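Local structure of putative immunoglobulin A1 protease (Bacteroides ovatus, 3N6Z) at residues S290-Y296 with S321-F327; I234-Y240 with K266-S272; V210-S216 with A242-K247; T315-E319 with H328-K332; G152-D158 with G188-Y194. The protein is of unproven function, possibly a protease acting on immunoglobulin A1, and folds largely as a parallel beta-solenoid. All coordinates share one frame; numbering follows the deposited sequence. Where two conformers were deposited one is given.

Interaction 1 of 5, residues S290-Y296 with S321-F327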
# COMPACT_ATOMS: atom_id res chain seq x y z
N SER A 290 4.84 16.17 -9.98
CA SER A 290 3.91 17.20 -9.54
C SER A 290 3.94 17.35 -8.03
O SER A 290 2.92 17.63 -7.40
CB SER A 290 2.51 16.93 -10.08
OG SER A 290 2.51 17.12 -11.50
N ALA A 291 5.14 17.25 -7.45
CA ALA A 291 5.29 17.31 -6.00
C ALA A 291 4.83 18.63 -5.41
O ALA A 291 4.40 18.68 -4.25
CB ALA A 291 6.72 17.04 -5.60
N SER A 292 4.90 19.73 -6.19
CA SER A 292 4.47 21.05 -5.70
C SER A 292 2.99 21.13 -5.36
O SER A 292 2.55 22.07 -4.67
CB SER A 292 4.85 22.11 -6.72
OG SER A 292 4.04 22.00 -7.87
N LEU A 293 2.23 20.12 -5.77
CA LEU A 293 0.79 20.04 -5.45
C LEU A 293 0.55 19.48 -4.04
O LEU A 293 -0.57 19.54 -3.52
CB LEU A 293 0.04 19.20 -6.48
CG LEU A 293 0.09 19.73 -7.91
CD1 LEU A 293 -0.71 18.82 -8.80
CD2 LEU A 293 -0.41 21.21 -8.01
N GLY A 294 1.60 18.94 -3.43
CA GLY A 294 1.51 18.40 -2.09
C GLY A 294 1.93 19.35 -0.98
O GLY A 294 2.63 20.35 -1.22
N SER A 295 1.50 18.99 0.23
CA SER A 295 1.82 19.69 1.45
C SER A 295 2.59 18.73 2.37
O SER A 295 2.13 17.61 2.63
CB SER A 295 0.57 20.19 2.16
OG SER A 295 -0.15 21.10 1.36
N TYR A 296 3.73 19.16 2.85
CA TYR A 296 4.65 18.26 3.52
C TYR A 296 5.07 18.76 4.87
O TYR A 296 5.27 19.97 5.08
CB TYR A 296 5.90 18.06 2.65
CG TYR A 296 5.55 17.63 1.22
CD1 TYR A 296 4.96 16.41 0.97
CD2 TYR A 296 5.70 18.49 0.16
CE1 TYR A 296 4.61 16.03 -0.31
CE2 TYR A 296 5.35 18.12 -1.13
CZ TYR A 296 4.79 16.88 -1.36
OH TYR A 296 4.41 16.50 -2.62
N SER A 321 9.57 21.78 1.50
CA SER A 321 8.43 21.94 0.61
C SER A 321 8.96 21.75 -0.80
O SER A 321 10.18 21.73 -1.03
CB SER A 321 7.77 23.31 0.78
OG SER A 321 8.73 24.34 0.56
N ALA A 322 8.03 21.52 -1.73
CA ALA A 322 8.35 21.33 -3.12
C ALA A 322 7.87 22.54 -3.93
O ALA A 322 6.71 22.96 -3.83
CB ALA A 322 7.69 20.09 -3.70
N THR A 323 8.80 23.04 -4.73
CA THR A 323 8.48 24.12 -5.67
C THR A 323 8.28 23.63 -7.10
O THR A 323 7.67 24.35 -7.92
CB THR A 323 9.55 25.22 -5.60
OG1 THR A 323 10.84 24.63 -5.75
CG2 THR A 323 9.45 25.92 -4.23
N GLY A 324 8.73 22.41 -7.40
CA GLY A 324 8.66 21.85 -8.74
C GLY A 324 8.21 20.42 -8.76
O GLY A 324 7.37 20.02 -7.93
N THR A 325 8.78 19.63 -9.67
CA THR A 325 8.30 18.30 -9.99
C THR A 325 8.50 17.29 -8.85
O THR A 325 7.65 16.43 -8.58
CB THR A 325 9.00 17.83 -11.29
OG1 THR A 325 8.58 18.72 -12.34
CG2 THR A 325 8.67 16.39 -11.64
N THR A 326 9.68 17.37 -8.23
CA THR A 326 10.06 16.42 -7.21
C THR A 326 10.09 17.04 -5.84
O THR A 326 10.20 18.26 -5.68
CB THR A 326 11.46 15.78 -7.52
OG1 THR A 326 12.50 16.77 -7.47
CG2 THR A 326 11.48 15.06 -8.88
N PHE A 327 9.98 16.19 -4.82
CA PHE A 327 10.19 16.60 -3.44
C PHE A 327 11.15 15.62 -2.79
O PHE A 327 10.87 14.42 -2.80
CB PHE A 327 8.86 16.66 -2.68
CG PHE A 327 9.03 16.99 -1.20
CD1 PHE A 327 9.77 18.09 -0.80
CD2 PHE A 327 8.46 16.18 -0.23
CE1 PHE A 327 9.91 18.39 0.56
CE2 PHE A 327 8.61 16.46 1.11
CZ PHE A 327 9.35 17.54 1.50
O HOH W 1 5.41 17.71 -12.50
O HOH W 2 4.69 20.39 -9.91
O HOH W 3 4.46 23.88 -2.61
O HOH W 4 5.15 21.62 -1.04
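The rings of Tyr296 and Phe327 lie in an offset stack, their planes 15° apart and their centroids 4.0 Å from each other. Phe327 CD2 sits over the centre of one Tyr296 face, and Gly294 C lies toward the rim of the opposite face. At the tyrosine edge, in the ring plane, is Ala291 O, and Ser321 CA also approaches near that plane. The two side chains run past each other in opposite directions, which brings Phe327 CE2 to 3.3 Å from Tyr296 CG. Phe327 reaches over the tyrosine because its CG stands anti to the backbone N (chi1 176°).

Tyr296 OH gives its proton to Ala291 O at 2.7 Å, in the carbonyl plane and on a lone pair; Gly294 N donates to the same oxygen. Beside this point Ala291 CB packs 3.6 Å from Phe327 CB and 3.7 Å from Ala322 CB. Ala291 N donates to Thr325 O at 2.9 Å, while the bond from Ser292 N to Gly324 O is weak.

Tyr296 also touches Ile257 of strand 254-257. Backbone bonds from Phe327 to Ile286 and Val287, together with the packing on Tyr296, join the 321-327 loop to the strand coils of the beta-solenoid. The phenol is held over its face by Phe327 and at its hydroxyl by the two-donor carbonyl of Ala291.

Interaction 2 of 5, residues I234-Y240 with K266-S272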
# COMPACT_ATOMS: atom_id res chain seq x y z
N ILE A 234 -0.78 10.58 3.52
CA ILE A 234 0.10 9.51 3.97
C ILE A 234 0.81 10.07 5.22
O ILE A 234 1.41 11.16 5.16
CB ILE A 234 1.11 9.08 2.90
CG1 ILE A 234 0.37 8.47 1.70
CG2 ILE A 234 2.18 8.13 3.48
CD1 ILE A 234 1.23 8.24 0.44
N GLU A 235 0.80 9.31 6.31
CA GLU A 235 1.35 9.74 7.60
C GLU A 235 2.07 8.57 8.28
O GLU A 235 1.54 7.47 8.28
CB GLU A 235 0.14 10.22 8.44
CG GLU A 235 0.36 10.70 9.78
CD GLU A 235 -0.85 11.54 10.19
OE1 GLU A 235 -1.87 10.96 10.57
OE2 GLU A 235 -0.79 12.77 10.02
N ASN A 236 3.21 8.82 8.89
CA ASN A 236 3.92 7.82 9.67
C ASN A 236 4.20 6.57 8.85
O ASN A 236 3.97 5.44 9.27
CB ASN A 236 3.20 7.50 10.97
CG ASN A 236 2.77 8.76 11.77
OD1 ASN A 236 1.71 8.78 12.34
ND2 ASN A 236 3.60 9.77 11.81
N CYS A 237 4.71 6.77 7.64
CA CYS A 237 5.09 5.65 6.77
C CYS A 237 6.53 5.74 6.34
O CYS A 237 7.08 6.83 6.19
CB CYS A 237 4.23 5.58 5.51
SG CYS A 237 2.48 5.21 5.82
N TYR A 238 7.15 4.59 6.11
CA TYR A 238 8.46 4.52 5.47
C TYR A 238 8.58 3.29 4.60
O TYR A 238 7.84 2.33 4.77
CB TYR A 238 9.60 4.65 6.50
CG TYR A 238 10.25 3.38 6.98
CD1 TYR A 238 9.70 2.61 8.01
CD2 TYR A 238 11.44 2.94 6.42
CE1 TYR A 238 10.34 1.44 8.46
CE2 TYR A 238 12.08 1.79 6.86
CZ TYR A 238 11.52 1.03 7.87
OH TYR A 238 12.18 -0.10 8.29
N ALA A 239 9.54 3.33 3.69
CA ALA A 239 9.81 2.21 2.81
C ALA A 239 11.30 2.02 2.62
O ALA A 239 12.08 2.97 2.69
CB ALA A 239 9.12 2.40 1.44
N TYR A 240 11.69 0.77 2.36
CA TYR A 240 13.08 0.46 2.07
C TYR A 240 13.32 -0.53 0.97
O TYR A 240 14.48 -0.87 0.66
CB TYR A 240 13.86 0.16 3.34
CG TYR A 240 13.52 -1.09 4.13
CD1 TYR A 240 12.43 -1.12 4.99
CD2 TYR A 240 14.40 -2.18 4.14
CE1 TYR A 240 12.20 -2.21 5.81
CE2 TYR A 240 14.14 -3.31 4.95
CZ TYR A 240 13.05 -3.29 5.81
OH TYR A 240 12.73 -4.34 6.65
N LYS A 266 3.14 13.53 5.80
CA LYS A 266 3.63 14.02 7.09
C LYS A 266 4.32 12.90 7.83
O LYS A 266 3.85 11.77 7.83
CB LYS A 266 2.47 14.54 7.96
CG LYS A 266 1.65 15.67 7.28
CD LYS A 266 0.50 16.19 8.19
CE LYS A 266 -0.52 17.04 7.42
NZ LYS A 266 -1.80 17.33 8.15
N ASN A 267 5.41 13.22 8.50
CA ASN A 267 6.10 12.28 9.38
C ASN A 267 6.34 10.96 8.66
O ASN A 267 5.86 9.91 9.07
CB ASN A 267 5.31 12.06 10.67
CG ASN A 267 5.15 13.32 11.45
OD1 ASN A 267 4.01 13.80 11.71
ND2 ASN A 267 6.24 13.89 11.83
N SER A 268 7.10 11.03 7.59
CA SER A 268 7.39 9.90 6.71
C SER A 268 8.83 9.90 6.27
O SER A 268 9.54 10.93 6.36
CB SER A 268 6.41 9.87 5.54
OG SER A 268 5.05 9.63 6.03
N ALA A 269 9.31 8.75 5.81
CA ALA A 269 10.72 8.64 5.45
C ALA A 269 10.96 7.69 4.27
O ALA A 269 10.35 6.61 4.17
CB ALA A 269 11.55 8.14 6.66
N ALA A 270 11.89 8.09 3.41
CA ALA A 270 12.34 7.27 2.29
C ALA A 270 13.65 6.59 2.64
O ALA A 270 14.62 7.27 3.03
CB ALA A 270 12.51 8.14 1.01
N TRP A 271 13.69 5.29 2.49
CA TRP A 271 14.89 4.51 2.74
C TRP A 271 15.13 3.49 1.64
O TRP A 271 15.82 2.48 1.83
CB TRP A 271 14.80 3.88 4.14
CG TRP A 271 16.05 3.60 4.86
CD1 TRP A 271 17.28 3.33 4.33
CD2 TRP A 271 16.19 3.47 6.28
NE1 TRP A 271 18.19 3.11 5.35
CE2 TRP A 271 17.54 3.18 6.55
CE3 TRP A 271 15.30 3.61 7.34
CZ2 TRP A 271 18.02 2.99 7.87
CZ3 TRP A 271 15.76 3.43 8.63
CH2 TRP A 271 17.11 3.11 8.88
N SER A 272 14.63 3.80 0.44
CA SER A 272 14.76 2.95 -0.75
C SER A 272 15.75 3.55 -1.75
O SER A 272 15.78 4.76 -1.95
CB SER A 272 13.41 2.83 -1.45
OG SER A 272 12.45 2.22 -0.61
O HOH W 5 -2.78 14.10 8.77
O HOH W 6 1.78 11.88 12.86
O HOH W 7 11.58 4.75 0.22
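Tyr238 and Trp271 meet obliquely, Tyr238 CE2 lying 3.7 Å from Trp271 CE3 with the ring planes 48° apart. Next to them Tyr238 CB touches Ala269 CB at 4.0 Å, and Tyr240 CB packs against Trp271 CB. At the other end Asn236 and Asn267 run side by side in the same direction, their amide planes 28° apart. Water 6 accepts from Asn236 ND2 and donates to Asn267 OD1.

The backbones set this register. Strands 237-239 and 268-270 are parallel, tied by Ala269 N to Cys237 O at 3.0 Å and by Trp271 N to Ala239 O at 2.8 Å. Before the corners at Asn236 and Asn267, Lys266 N donates to Ile234 O at 3.0 Å. Lys266 O takes two protons, from Asn236 N at 3.2 Å and from Ser268 OG at 3.0 Å; with its OG beside its own backbone N (chi1 -65°), Ser268 also accepts a weak bond from Cys237 N.

Farther out, Lys202 makes a salt bridge with Glu235 OE1 and a hydrogen bond with Asn236 OD1, Asn298 OD1 receives Asn267 ND2, and Pro357 O binds Tyr238 OH. Tyr356 stacks on Tyr240, and helix 334-344 packs on Trp271. Asparagines aligned at equivalent corners of successive coils recur in parallel beta-helices. Here Lys202 and water 6 give the buried Asn236 amide polar partners at both its oxygen and its nitrogen.

Interaction 3 of 5, residues V210-S216 with A242-K247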
# COMPACT_ATOMS: atom_id res chain seq x y z
N VAL A 210 9.51 -2.51 -5.91
CA VAL A 210 8.36 -1.87 -6.55
C VAL A 210 8.81 -1.39 -7.93
O VAL A 210 9.74 -0.58 -8.02
CB VAL A 210 7.84 -0.68 -5.72
CG1 VAL A 210 6.69 0.02 -6.42
CG2 VAL A 210 7.39 -1.15 -4.30
N SER A 211 8.14 -1.84 -8.99
CA SER A 211 8.53 -1.51 -10.35
C SER A 211 7.30 -1.16 -11.17
O SER A 211 6.34 -1.94 -11.23
CB SER A 211 9.28 -2.70 -10.98
OG SER A 211 9.47 -2.51 -12.37
N ASP A 212 7.35 0.01 -11.82
CA ASP A 212 6.33 0.37 -12.80
C ASP A 212 6.97 0.21 -14.20
O ASP A 212 7.83 0.99 -14.59
CB ASP A 212 5.77 1.77 -12.62
CG ASP A 212 4.60 2.05 -13.51
OD1 ASP A 212 4.44 1.40 -14.57
OD2 ASP A 212 3.82 2.96 -13.18
N ARG A 213 6.52 -0.82 -14.91
CA ARG A 213 7.07 -1.18 -16.22
C ARG A 213 6.33 -0.56 -17.38
O ARG A 213 6.63 -0.91 -18.54
CB ARG A 213 7.18 -2.70 -16.36
CG ARG A 213 8.20 -3.22 -15.41
CD ARG A 213 8.50 -4.68 -15.47
NE ARG A 213 9.42 -4.97 -14.36
CZ ARG A 213 9.92 -6.16 -14.06
NH1 ARG A 213 9.59 -7.24 -14.77
NH2 ARG A 213 10.75 -6.25 -13.02
N ALA A 214 5.44 0.41 -17.14
CA ALA A 214 4.78 1.13 -18.25
C ALA A 214 5.83 1.72 -19.19
O ALA A 214 6.86 2.27 -18.77
CB ALA A 214 3.87 2.25 -17.72
N ALA A 215 5.54 1.63 -20.49
CA ALA A 215 6.45 2.20 -21.49
C ALA A 215 6.63 3.71 -21.37
O ALA A 215 7.66 4.24 -21.77
CB ALA A 215 6.00 1.82 -22.93
N SER A 216 5.61 4.38 -20.84
CA SER A 216 5.67 5.80 -20.51
C SER A 216 4.65 6.11 -19.41
O SER A 216 3.73 5.34 -19.14
CB SER A 216 5.42 6.68 -21.74
OG SER A 216 4.07 6.63 -22.15
N ALA A 242 13.64 -1.45 -3.06
CA ALA A 242 14.04 -0.71 -4.27
C ALA A 242 12.83 -0.31 -5.11
O ALA A 242 11.97 -1.15 -5.35
CB ALA A 242 14.99 -1.57 -5.11
N VAL A 243 12.78 0.94 -5.55
CA VAL A 243 11.64 1.48 -6.32
C VAL A 243 12.17 1.92 -7.68
O VAL A 243 13.19 2.63 -7.75
CB VAL A 243 10.93 2.67 -5.63
CG1 VAL A 243 9.66 3.07 -6.36
CG2 VAL A 243 10.67 2.37 -4.17
N SER A 244 11.50 1.53 -8.76
CA SER A 244 11.93 1.90 -10.10
C SER A 244 10.78 2.06 -11.08
O SER A 244 9.69 1.55 -10.85
CB SER A 244 12.94 0.86 -10.59
OG SER A 244 12.29 -0.37 -10.77
N ALA A 245 11.03 2.83 -12.13
CA ALA A 245 10.13 2.93 -13.27
C ALA A 245 10.95 2.87 -14.55
O ALA A 245 12.03 3.47 -14.63
CB ALA A 245 9.29 4.25 -13.22
N THR A 246 10.41 2.19 -15.56
CA THR A 246 11.02 2.17 -16.89
C THR A 246 11.09 3.57 -17.49
O THR A 246 12.13 3.96 -18.02
CB THR A 246 10.18 1.26 -17.79
OG1 THR A 246 10.23 -0.06 -17.26
CG2 THR A 246 10.63 1.28 -19.24
N LYS A 247 10.01 4.35 -17.36
CA LYS A 247 9.94 5.70 -17.94
C LYS A 247 8.80 6.42 -17.24
O LYS A 247 7.64 6.22 -17.55
CB LYS A 247 9.70 5.63 -19.46
CG LYS A 247 9.66 7.02 -20.12
CD LYS A 247 9.68 6.94 -21.64
CE LYS A 247 9.47 8.29 -22.30
NZ LYS A 247 9.58 8.18 -23.78
O HOH W 8 12.55 -1.81 -8.36
O HOH W 9 11.07 -0.58 -13.36
O HOH W 10 7.46 3.28 -16.29
O HOH W 11 9.38 -1.86 -19.15
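Strands 210-212 and 243-245 run parallel, 9° apart, with Val210, Ser211 and Asp212 level with Val243, Ser244 and Ala245. Val210 N donates to Ala242 O at 2.9 Å, Ser244 N to Val210 O at 2.8 Å, Asp212 N to Ser244 O and Thr246 N to Asp212 O, the last two both at 3.0 Å. Val210 CB packs 4.2 Å from Val243 CG1 on the face shared with Asp212 and Ala245. Ser211 and Ser244 share the other face, where water 9 bridges their hydroxyls. These are equivalent positions on successive coils of a parallel beta-solenoid, between the neighbouring strands 176-179 and 274-276.

As the first strand ends, Asp212 OD1 accepts from Ala214 N at 2.9 Å, an Asx turn; the same oxygen takes Gly181 N, and OD2 takes Lys219 N. Arg213, extended from CG to NE, runs alongside the strand end and donates from NE to Ser211 OG, which lies 14° out of its guanidinium plane. It crosses Thr246 at about a right angle, and water 11 joins Arg213 O to Thr246 OG1. Lys247, with CG anti to the backbone N (chi1 -178°), lays its aliphatic chain along the turn, CB and CD both touching Ala215 O at 3.4 Å.

Interaction 4 of 5, residues T315-E319 with H328-K332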
# COMPACT_ATOMS: atom_id res chain seq x y z
N THR A 315 22.27 13.72 -7.34
CA THR A 315 22.29 14.28 -6.01
C THR A 315 20.90 14.85 -5.75
O THR A 315 20.19 15.26 -6.69
CB THR A 315 23.30 15.39 -5.95
OG1 THR A 315 22.92 16.41 -6.88
CG2 THR A 315 24.69 14.83 -6.29
N ALA A 316 20.48 14.81 -4.49
CA ALA A 316 19.29 15.53 -4.07
C ALA A 316 19.62 16.49 -2.94
O ALA A 316 20.33 16.14 -2.00
CB ALA A 316 18.23 14.50 -3.59
N SER A 317 19.02 17.66 -3.00
CA SER A 317 19.20 18.70 -1.99
C SER A 317 18.08 18.66 -0.97
O SER A 317 16.94 18.38 -1.30
CB SER A 317 19.23 20.08 -2.65
OG SER A 317 20.33 20.20 -3.53
N ASP A 318 18.40 18.97 0.28
CA ASP A 318 17.39 19.03 1.33
C ASP A 318 16.36 20.13 1.08
O ASP A 318 16.70 21.25 0.69
CB ASP A 318 18.02 19.27 2.70
CG ASP A 318 18.80 18.11 3.26
OD1 ASP A 318 18.71 16.97 2.76
OD2 ASP A 318 19.53 18.37 4.27
N GLU A 319 15.10 19.81 1.34
CA GLU A 319 14.00 20.76 1.25
C GLU A 319 12.84 20.24 2.07
O GLU A 319 12.72 19.04 2.30
CB GLU A 319 13.60 21.00 -0.22
CG GLU A 319 13.31 19.67 -0.96
CD GLU A 319 12.96 19.82 -2.42
OE1 GLU A 319 13.08 20.92 -2.99
OE2 GLU A 319 12.59 18.80 -3.03
N HIS A 328 12.21 16.15 -2.17
CA HIS A 328 13.28 15.31 -1.65
C HIS A 328 13.31 15.18 -0.13
O HIS A 328 14.03 14.34 0.39
CB HIS A 328 14.63 15.85 -2.08
CG HIS A 328 14.89 15.74 -3.55
ND1 HIS A 328 14.65 14.59 -4.28
CD2 HIS A 328 15.37 16.65 -4.42
CE1 HIS A 328 14.99 14.81 -5.54
NE2 HIS A 328 15.46 16.05 -5.65
N GLY A 329 12.56 16.01 0.61
CA GLY A 329 12.67 15.95 2.05
C GLY A 329 14.09 16.27 2.55
O GLY A 329 14.88 16.86 1.82
N VAL A 330 14.37 15.91 3.80
CA VAL A 330 15.61 16.23 4.48
C VAL A 330 16.39 14.95 4.81
O VAL A 330 15.83 14.03 5.40
CB VAL A 330 15.31 17.02 5.76
CG1 VAL A 330 16.59 17.20 6.62
CG2 VAL A 330 14.63 18.37 5.41
N ALA A 331 17.66 14.91 4.46
CA ALA A 331 18.48 13.76 4.73
C ALA A 331 18.74 13.53 6.23
O ALA A 331 18.96 14.48 6.99
CB ALA A 331 19.80 13.84 3.96
N LYS A 332 18.75 12.26 6.61
CA LYS A 332 19.07 11.80 7.95
C LYS A 332 19.96 10.55 7.89
O LYS A 332 19.89 9.78 6.94
CB LYS A 332 17.80 11.47 8.74
CG LYS A 332 16.90 12.69 9.02
CD LYS A 332 17.56 13.57 10.10
CE LYS A 332 17.03 14.99 10.16
NZ LYS A 332 17.65 15.70 11.31
O HOH W 12 20.25 16.70 6.30
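Asp318 reaches across to Val330 and Ala331, its side chain crossing that of Val330 at about a right angle. Its CB lies 4.1 Å from Gly329 O. CG stands beside the backbone N (chi1 -71°), which carries the carboxylate over the start of strand 330-332. OD1 accepts from Ala331 N at 2.9 Å, the donor coming from above the carboxylate plane, and also touches Ala331 CB. The same oxygen forms a salt bridge with Arg285 NH2. OD2 rests 3.9 Å from Val330 CG1 and takes a proton from water 12, which donates its other one to Ala331 O.

One residue on, Glu319 binds through both main chain and side chain. Its N donates to Gly329 O at 3.0 Å. The side chain, extended beyond CG, brings OE2 to His328 N at 2.8 Å, where it accepts a hydrogen bond on its anti lone pair. The carboxylate and imidazole planes are 26° apart. On the His328 ring sits Ala316 CB, 3.5 Å from the centroid and 6° off the normal, a CH-pi contact squarely over one face.

Arg285 ties the two sides together further: besides Asp318 OD1 it reaches His328 O and Gly329 O. Its positive charge would probably favour an ionised Asp318. Gly329 has a positive phi where the chain swings from the loop into the strand. Strand 330-332 pairs with strand 299-302 as the outermost of its parallel sheet, consistent with a loop that covers the last coil of a parallel beta-solenoid.

Interaction 5 of 5, residues G152-D158 with G188-Y194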
# COMPACT_ATOMS: atom_id res chain seq x y z
N GLY A 152 -5.14 -2.31 -5.33
CA GLY A 152 -4.92 -1.50 -6.54
C GLY A 152 -5.29 -0.06 -6.23
O GLY A 152 -4.39 0.78 -6.18
N TYR A 153 -6.57 0.20 -6.00
CA TYR A 153 -7.05 1.49 -5.49
C TYR A 153 -7.33 1.38 -4.01
O TYR A 153 -7.97 0.42 -3.55
CB TYR A 153 -8.35 1.93 -6.19
CG TYR A 153 -8.12 2.73 -7.42
CD1 TYR A 153 -7.62 2.16 -8.57
CD2 TYR A 153 -8.34 4.10 -7.40
CE1 TYR A 153 -7.37 2.95 -9.72
CE2 TYR A 153 -8.12 4.88 -8.49
CZ TYR A 153 -7.64 4.34 -9.63
OH TYR A 153 -7.40 5.19 -10.70
N LEU A 154 -6.90 2.41 -3.28
CA LEU A 154 -7.31 2.64 -1.90
C LEU A 154 -8.31 3.79 -1.92
O LEU A 154 -7.95 4.95 -2.09
CB LEU A 154 -6.14 2.96 -0.99
CG LEU A 154 -6.51 3.17 0.49
CD1 LEU A 154 -7.29 1.98 1.03
CD2 LEU A 154 -5.25 3.46 1.31
N GLY A 155 -9.57 3.44 -1.73
CA GLY A 155 -10.67 4.35 -1.96
C GLY A 155 -10.97 4.54 -3.44
O GLY A 155 -10.18 4.19 -4.31
N LEU A 156 -12.14 5.12 -3.69
CA LEU A 156 -12.52 5.56 -5.04
C LEU A 156 -12.59 7.07 -5.06
O LEU A 156 -12.81 7.72 -4.04
CB LEU A 156 -13.87 4.96 -5.42
CG LEU A 156 -13.86 3.45 -5.67
CD1 LEU A 156 -15.28 2.91 -5.78
CD2 LEU A 156 -13.01 3.15 -6.89
N LYS A 157 -12.38 7.65 -6.23
CA LYS A 157 -12.24 9.11 -6.35
C LYS A 157 -13.62 9.78 -6.44
O LYS A 157 -14.45 9.40 -7.28
CB LYS A 157 -11.45 9.45 -7.60
CG LYS A 157 -11.10 10.93 -7.71
CD LYS A 157 -10.41 11.23 -9.03
CE LYS A 157 -11.41 11.28 -10.17
NZ LYS A 157 -10.78 11.61 -11.49
N ASP A 158 -13.83 10.80 -5.61
CA ASP A 158 -14.96 11.76 -5.80
C ASP A 158 -16.32 11.06 -5.94
O ASP A 158 -17.08 11.33 -6.88
CB ASP A 158 -14.70 12.63 -7.05
CG ASP A 158 -13.52 13.57 -6.90
OD1 ASP A 158 -13.29 14.02 -5.79
OD2 ASP A 158 -12.89 13.90 -7.94
N GLY A 188 -1.52 0.76 -5.27
CA GLY A 188 -1.22 1.37 -6.57
C GLY A 188 -1.59 2.85 -6.61
O GLY A 188 -0.76 3.72 -6.94
N VAL A 189 -2.85 3.13 -6.25
CA VAL A 189 -3.45 4.45 -6.33
C VAL A 189 -4.19 4.75 -5.02
O VAL A 189 -5.03 3.96 -4.60
CB VAL A 189 -4.43 4.57 -7.54
CG1 VAL A 189 -4.89 6.04 -7.67
CG2 VAL A 189 -3.80 4.05 -8.84
N LEU A 190 -3.86 5.88 -4.40
CA LEU A 190 -4.57 6.41 -3.25
C LEU A 190 -5.57 7.44 -3.80
O LEU A 190 -5.19 8.36 -4.55
CB LEU A 190 -3.59 7.10 -2.29
CG LEU A 190 -4.15 7.85 -1.08
CD1 LEU A 190 -5.03 6.93 -0.18
CD2 LEU A 190 -2.99 8.48 -0.26
N ALA A 191 -6.83 7.28 -3.42
CA ALA A 191 -7.89 8.22 -3.77
C ALA A 191 -8.03 9.29 -2.68
O ALA A 191 -7.03 9.68 -2.06
CB ALA A 191 -9.21 7.47 -4.10
N ASN A 192 -9.24 9.83 -2.48
CA ASN A 192 -9.39 11.10 -1.78
C ASN A 192 -10.43 11.07 -0.67
O ASN A 192 -10.83 9.98 -0.19
CB ASN A 192 -9.54 12.25 -2.79
CG ASN A 192 -10.89 12.29 -3.48
OD1 ASN A 192 -11.43 11.22 -3.88
ND2 ASN A 192 -11.45 13.49 -3.63
N SER A 193 -10.86 12.25 -0.24
CA SER A 193 -11.67 12.40 0.96
C SER A 193 -12.89 13.21 0.60
O SER A 193 -12.78 14.20 -0.10
CB SER A 193 -10.85 13.12 2.04
OG SER A 193 -9.67 12.36 2.30
N TYR A 194 -14.04 12.77 1.11
CA TYR A 194 -15.34 13.40 0.80
C TYR A 194 -16.38 12.81 1.74
O TYR A 194 -16.18 11.78 2.36
CB TYR A 194 -15.74 13.15 -0.67
CG TYR A 194 -15.50 11.73 -1.13
CD1 TYR A 194 -16.42 10.75 -0.90
CD2 TYR A 194 -14.33 11.39 -1.80
CE1 TYR A 194 -16.21 9.45 -1.29
CE2 TYR A 194 -14.09 10.07 -2.18
CZ TYR A 194 -15.06 9.09 -1.93
OH TYR A 194 -14.82 7.79 -2.32
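Tyr153 and Leu154 sit level with Val189 and Leu190 on neighbouring parallel strands of the beta-solenoid, in register from Gly152 and Gly188 at the corners. Three backbone bonds join the chains: Val189 N to Gly152 O and Leu154 N to Val189 O, both at 2.8 Å, and Ala191 N to Leu154 O at 2.9 Å.

The apolar contacts pair like positions. Val189 CB stands over the centre of the Tyr153 ring in a CH-pi contact, 3.7 Å from the centroid, while its CG1 leans toward CE2 and its CG2 toward CE1, over the same face. Leu154 CD2 and Leu190 CD1 meet at 3.8 Å, the side chains pointing the same way. Past the strands, Ala191 CB packs on Gly155 O, a buried carbonyl that has no polar partner.

Polar side chains hold the loops. Tyr194 OH donates to Leu156 O at 2.6 Å, approaching from above the carbonyl plane. Asn192 has CG between its backbone N and carbonyl carbon (chi1 73°), turning the amide toward Asp158: OD1 accepts from Asp158 N at 3.0 Å on a lone pair. Its ND2, which also serves Val230 O, donates to Asp158 OD1 at 2.9 Å, with the amide and carboxylate planes 86° apart.

From the N terminus, interaction 5 comes first, joining 152-158 to 188-194 and closing one coil. Interaction 3 then opens at 210-216; interaction 2 opens at 234-240 before interaction 3 closes at 242-247, and itself closes at 266-272, so these two cross. Ser272 CB touches Val243 CG2 where they meet, and Ile234 CG1 packs on Leu190 CD2 to bring interactions 2 and 5 together. Interaction 1 starts later, at 290-296. Interaction 4 opens within its loop and closes just beyond it, so these also cross, with Glu319 OE2 lying against Phe327 CA. Interactions 5, 3 and 2 join successive coils; interactions 1 and 4 fasten the loop after strand 312-314.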